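Local coordinates for polymerase X (Deinococcus radiodurans, PDB 2W9M), which probably extends DNA chains from deoxyribonucleoside triphosphates as a family X DNA polymerase, and carries a zinc-binding PHP domain with a trinuclear metal site, at residues Ala481-Val485 and Gln559-Arg563. Residues are numbered along the deposited sequence.
Sequences ANGTV and QRAAR
Two side-chain-to-backbone hydrogen bonds tie the C-terminal part of helix 549-561 to the turn that follows helix 472-482. Arg563 NH1 donates to Asn482 O at 2.5 Å, and Gln559 NE2 donates to Gly483 O at 2.8 Å, almost linearly (165°). The acceptors are consecutive carbonyls at a helix C-terminus, where the backbone runs out of amide donors, so long side chains that end in NH donors suit the place. The CA atoms pair Asn482 with Arg563 (7.0 Å) and Gly483 with Gln559 (6.5 Å). Gly483 leaves the helix with phi/psi 62/21 in a Schellman motif; positive phi favours glycine, and a CB would point toward the Gln559 and Arg563 side chains. Thr484 (-80/130) and Val485 (-79/141) are extended. Gln559, still helical, reaches across with chi1 and chi2 both t. Arg563 has an extended backbone (-118/179), and its guanidinium also donates through NH2 to Val451 O and Pro449 O. Asn482, chi1 t, lays ND2 over one guanidinium face, 3.0 Å from Arg563 NH1; both are donors, so no bond forms, and ND2 instead serves His448 O and Val446 O. Beyond the hydrogen bonds there are a few van der Waals contacts: Gln559 NE2 lies 3.7 Å from Val485 CG1 and 3.6 Å from Thr484 CA. The two segments bury 220 Å², both sides summed. Val485 opens strand 485-489, which pairs with strand 453-454; the C-terminal helix of the chain is thus fastened to a helix-to-strand turn of the seven-stranded (beta/alpha) barrel of the PHP domain.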
# COMPACT_ATOMS: atom_id res chain seq x y z
N ALA A 481 -10.46 -11.95 20.59
CA ALA A 481 -10.37 -12.81 21.77
C ALA A 481 -8.98 -12.78 22.40
O ALA A 481 -8.83 -13.04 23.59
CB ALA A 481 -10.74 -14.25 21.41
N ASN A 482 -7.97 -12.46 21.61
CA ASN A 482 -6.61 -12.39 22.12
C ASN A 482 -6.11 -10.96 22.26
O ASN A 482 -4.98 -10.72 22.66
CB ASN A 482 -5.66 -13.19 21.24
CG ASN A 482 -4.42 -13.64 21.99
OD1 ASN A 482 -4.49 -14.05 23.14
ND2 ASN A 482 -3.26 -13.58 21.32
N GLY A 483 -6.98 -10.00 21.95
CA GLY A 483 -6.61 -8.60 22.04
C GLY A 483 -5.47 -8.22 21.11
O GLY A 483 -4.79 -7.22 21.33
N THR A 484 -5.25 -9.02 20.07
CA THR A 484 -4.23 -8.67 19.09
C THR A 484 -4.76 -7.64 18.09
O THR A 484 -5.85 -7.78 17.55
CB THR A 484 -3.67 -9.92 18.38
OG1 THR A 484 -3.49 -9.64 16.98
CG2 THR A 484 -4.60 -11.09 18.54
N VAL A 485 -3.98 -6.57 17.89
CA VAL A 485 -4.40 -5.49 17.00
C VAL A 485 -4.20 -5.85 15.54
O VAL A 485 -3.22 -6.49 15.18
CB VAL A 485 -3.72 -4.14 17.36
CG1 VAL A 485 -2.70 -4.33 18.46
CG2 VAL A 485 -3.11 -3.49 16.14
N GLN A 559 -1.43 -5.70 27.08
CA GLN A 559 -1.96 -6.65 26.11
C GLN A 559 -1.50 -8.08 26.42
O GLN A 559 -2.29 -9.02 26.34
CB GLN A 559 -1.53 -6.26 24.70
CG GLN A 559 -1.96 -7.23 23.61
CD GLN A 559 -1.27 -6.94 22.28
OE1 GLN A 559 -0.04 -6.92 22.20
NE2 GLN A 559 -2.06 -6.72 21.24
N ARG A 560 -0.23 -8.23 26.77
CA ARG A 560 0.33 -9.55 27.05
C ARG A 560 -0.07 -10.04 28.44
O ARG A 560 -0.16 -11.25 28.68
CB ARG A 560 1.85 -9.55 26.90
CG ARG A 560 2.32 -9.32 25.47
CD ARG A 560 3.83 -9.27 25.36
NE ARG A 560 4.26 -9.13 23.97
CZ ARG A 560 5.51 -9.30 23.55
NH1 ARG A 560 6.46 -9.63 24.41
NH2 ARG A 560 5.80 -9.15 22.26
N ALA A 561 -0.30 -9.10 29.35
CA ALA A 561 -0.72 -9.42 30.71
C ALA A 561 -2.17 -9.90 30.74
O ALA A 561 -2.55 -10.70 31.60
CB ALA A 561 -0.55 -8.22 31.62
N ALA A 562 -2.96 -9.42 29.79
CA ALA A 562 -4.38 -9.75 29.74
C ALA A 562 -4.66 -11.19 29.29
O ALA A 562 -5.81 -11.63 29.32
CB ALA A 562 -5.12 -8.77 28.85
N ARG A 563 -3.63 -11.91 28.86
CA ARG A 563 -3.82 -13.29 28.43
C ARG A 563 -3.06 -14.31 29.28
O ARG A 563 -2.36 -13.96 30.23
CB ARG A 563 -3.52 -13.46 26.93
CG ARG A 563 -2.41 -12.57 26.37
CD ARG A 563 -2.69 -12.20 24.90
NE ARG A 563 -1.46 -11.88 24.18
CZ ARG A 563 -1.40 -11.27 22.99
NH1 ARG A 563 -2.49 -10.89 22.36
NH2 ARG A 563 -0.22 -11.04 22.45